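Local structure of envelope glycoprotein (Bourbon virus, 5ZL2) at residues Cys56-Ser61 and Ser127-Phe132. The protein probably mediates receptor binding and membrane fusion during viral entry, as a class III fusion glycoprotein related to baculovirus gp64. Residues are numbered along the deposited sequence; the frame is centred on the assembly and turned at random.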
ATOM      1  N   CYS A  56     -24.416  30.362  35.624  1.00 26.15           N
ATOM      2  CA  CYS A  56     -25.415  31.296  35.127  1.00 31.36           C
ATOM      3  C   CYS A  56     -26.035  32.091  36.270  1.00 30.64           C
ATOM      4  O   CYS A  56     -26.070  31.637  37.416  1.00 31.04           O
ATOM      5  CB  CYS A  56     -26.520  30.552  34.365  1.00 34.49           C
ATOM      6  SG  CYS A  56     -25.934  29.450  33.051  1.00 29.43           S
ATOM      7  N   TYR A  57     -26.534  33.285  35.941  1.00 44.57           N
ATOM      8  CA  TYR A  57     -27.276  34.110  36.888  1.00 45.49           C
ATOM      9  C   TYR A  57     -28.487  34.712  36.192  1.00 39.90           C
ATOM     10  O   TYR A  57     -28.368  35.265  35.095  1.00 40.29           O
ATOM     11  CB  TYR A  57     -26.405  35.225  37.478  1.00 38.54           C
ATOM     12  CG  TYR A  57     -27.144  36.122  38.448  1.00 39.37           C
ATOM     13  CD1 TYR A  57     -27.454  35.690  39.732  1.00 38.21           C
ATOM     14  CD2 TYR A  57     -27.530  37.405  38.079  1.00 44.11           C
ATOM     15  CE1 TYR A  57     -28.128  36.511  40.619  1.00 39.13           C
ATOM     16  CE2 TYR A  57     -28.202  38.232  38.957  1.00 38.38           C
ATOM     17  CZ  TYR A  57     -28.498  37.782  40.223  1.00 41.12           C
ATOM     18  OH  TYR A  57     -29.168  38.614  41.089  1.00 43.36           O
ATOM     19  N   ASN A  58     -29.647  34.595  36.832  1.00 19.69           N
ATOM     20  CA  ASN A  58     -30.917  35.088  36.305  1.00 18.54           C
ATOM     21  C   ASN A  58     -31.413  36.174  37.251  1.00 19.22           C
ATOM     22  O   ASN A  58     -32.135  35.893  38.210  1.00 19.94           O
ATOM     23  CB  ASN A  58     -31.931  33.955  36.169  1.00 20.23           C
ATOM     24  CG  ASN A  58     -33.287  34.430  35.681  1.00 17.53           C
ATOM     25  OD1 ASN A  58     -33.492  35.613  35.416  1.00 18.13           O
ATOM     26  ND2 ASN A  58     -34.222  33.497  35.553  1.00 19.26           N
ATOM     27  N   GLY A  59     -31.026  37.414  36.972  1.00 23.70           N
ATOM     28  CA  GLY A  59     -31.492  38.542  37.748  1.00 24.20           C
ATOM     29  C   GLY A  59     -32.345  39.481  36.922  1.00 24.49           C
ATOM     30  O   GLY A  59     -32.336  40.695  37.140  1.00 32.54           O
ATOM     31  N   GLY A  60     -33.084  38.928  35.970  1.00 13.67           N
ATOM     32  CA  GLY A  60     -33.941  39.720  35.117  1.00 18.63           C
ATOM     33  C   GLY A  60     -33.183  40.388  33.984  1.00 16.77           C
ATOM     34  O   GLY A  60     -31.969  40.581  34.027  1.00 15.87           O
ATOM     35  N   SER A  61     -33.936  40.755  32.945  1.00 30.74           N
ATOM     36  CA  SER A  61     -33.337  41.349  31.757  1.00 35.27           C
ATOM     37  C   SER A  61     -32.738  42.722  32.026  1.00 41.17           C
ATOM     38  O   SER A  61     -31.898  43.181  31.245  1.00 43.65           O
ATOM     39  CB  SER A  61     -34.374  41.447  30.638  1.00 41.96           C
ATOM     40  OG  SER A  61     -34.914  40.172  30.333  1.00 50.34           O
ATOM     41  N   SER A 127     -27.178  23.290  30.517  1.00 28.17           N
ATOM     42  CA  SER A 127     -27.158  24.594  31.166  1.00 26.99           C
ATOM     43  C   SER A 127     -28.561  24.941  31.644  1.00 24.38           C
ATOM     44  O   SER A 127     -29.551  24.352  31.207  1.00 26.77           O
ATOM     45  CB  SER A 127     -26.630  25.690  30.232  1.00 23.50           C
ATOM     46  OG  SER A 127     -26.744  26.961  30.840  1.00 22.32           O
ATOM     47  N   ASN A 128     -28.630  25.922  32.542  1.00 36.26           N
ATOM     48  CA  ASN A 128     -29.872  26.256  33.231  1.00 33.31           C
ATOM     49  C   ASN A 128     -29.741  27.638  33.855  1.00 37.29           C
ATOM     50  O   ASN A 128     -28.782  27.896  34.590  1.00 42.22           O
ATOM     51  CB  ASN A 128     -30.184  25.212  34.306  1.00 31.09           C
ATOM     52  CG  ASN A 128     -31.651  25.152  34.649  1.00 39.89           C
ATOM     53  OD1 ASN A 128     -32.509  25.317  33.781  1.00 46.47           O
ATOM     54  ND2 ASN A 128     -31.953  24.912  35.920  1.00 41.60           N
ATOM     55  N   ASN A 129     -30.691  28.524  33.556  1.00 15.08           N
ATOM     56  CA  ASN A 129     -30.713  29.869  34.130  1.00 12.91           C
ATOM     57  C   ASN A 129     -32.135  30.277  34.494  1.00 16.43           C
ATOM     58  O   ASN A 129     -32.561  31.409  34.240  1.00 13.70           O
ATOM     59  CB  ASN A 129     -30.090  30.883  33.173  1.00 11.79           C
ATOM     60  CG  ASN A 129     -29.706  32.166  33.860  1.00 11.60           C
ATOM     61  OD1 ASN A 129     -29.343  32.167  35.031  1.00 17.93           O
ATOM     62  ND2 ASN A 129     -29.790  33.274  33.138  1.00 16.29           N
ATOM     63  N   ASN A 130     -32.893  29.364  35.100  1.00 37.83           N
ATOM     64  CA  ASN A 130     -34.311  29.576  35.361  1.00 33.91           C
ATOM     65  C   ASN A 130     -34.603  29.821  36.839  1.00 37.17           C
ATOM     66  O   ASN A 130     -35.710  29.547  37.309  1.00 39.02           O
ATOM     67  CB  ASN A 130     -35.125  28.388  34.857  1.00 31.66           C
ATOM     68  CG  ASN A 130     -34.790  27.109  35.587  1.00 33.82           C
ATOM     69  OD1 ASN A 130     -33.639  26.877  35.953  1.00 25.25           O
ATOM     70  ND2 ASN A 130     -35.797  26.274  35.815  1.00 45.35           N
ATOM     71  N   HIS A 131     -33.630  30.339  37.585  1.00 22.33           N
ATOM     72  CA  HIS A 131     -33.810  30.668  38.995  1.00 25.85           C
ATOM     73  C   HIS A 131     -33.584  32.163  39.166  1.00 28.24           C
ATOM     74  O   HIS A 131     -32.450  32.643  39.047  1.00 25.90           O
ATOM     75  CB  HIS A 131     -32.859  29.859  39.875  1.00 32.52           C
ATOM     76  CG  HIS A 131     -33.185  28.401  39.933  1.00 25.96           C
ATOM     77  ND1 HIS A 131     -34.400  27.928  40.380  1.00 21.68           N
ATOM     78  CD2 HIS A 131     -32.454  27.310  39.602  1.00 28.06           C
ATOM     79  CE1 HIS A 131     -34.403  26.608  40.322  1.00 28.53           C
ATOM     80  NE2 HIS A 131     -33.235  26.208  39.855  1.00 26.89           N
ATOM     81  N   PHE A 132     -34.655  32.897  39.456  1.00 31.35           N
ATOM     82  CA  PHE A 132     -34.568  34.349  39.454  1.00 35.10           C
ATOM     83  C   PHE A 132     -33.776  34.864  40.649  1.00 32.78           C
ATOM     84  O   PHE A 132     -33.867  34.327  41.757  1.00 26.69           O
ATOM     85  CB  PHE A 132     -35.957  34.981  39.444  1.00 32.93           C
ATOM     86  CG  PHE A 132     -35.928  36.467  39.244  1.00 33.93           C
ATOM     87  CD1 PHE A 132     -35.787  37.004  37.974  1.00 29.73           C
ATOM     88  CD2 PHE A 132     -36.008  37.329  40.326  1.00 35.98           C
ATOM     89  CE1 PHE A 132     -35.744  38.371  37.788  1.00 29.96           C
ATOM     90  CE2 PHE A 132     -35.966  38.698  40.147  1.00 28.90           C
ATOM     91  CZ  PHE A 132     -35.834  39.220  38.876  1.00 31.00           C
TER
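Asn58, Asn129 and Phe132 contribute most of the surface buried between 56-61 and 127-132. Asn129 lays its carboxamide against the peptide that joins Tyr57 to Asn58: ND2 donates a weak hydrogen bond to Tyr57 O (3.1 Å, bent to 147° at the hydrogen). Asn129 OD1 sits beside Asn58 CB at 3.3 Å. Holding CG anti to the backbone N (chi1 -162°) carries the amide across to that peptide. The Asn58 side chain reaches the backbone carbonyls of 127-132, its CB 3.2 Å from His131 O and its ND2 3.0 Å from Asn129 O. That ND2 is hydrogen-bonded to Ser61 O of the second subunit, so the side chain lies where the intrachain contact meets the trimer interface. Topologically, the end of strand 44-58 receives the loop that leads into its antiparallel neighbour, strand 134-148, at one extremity of the elongated chain; Cys56 is tied there by a disulfide to Cys68. Phe132 meets the 58-60 part of the contact. Its ring stands nearly perpendicular to the Asn58 amide, with planes 79° apart, and CE1 approaches Gly60 N at 3.3 Å. The same Gly60 N makes a weak but fairly straight hydrogen bond to Asn58 OD1 (3.4 Å), linking the turn to the amide beside the ring, and Leu62 of the second subunit packs on Phe132.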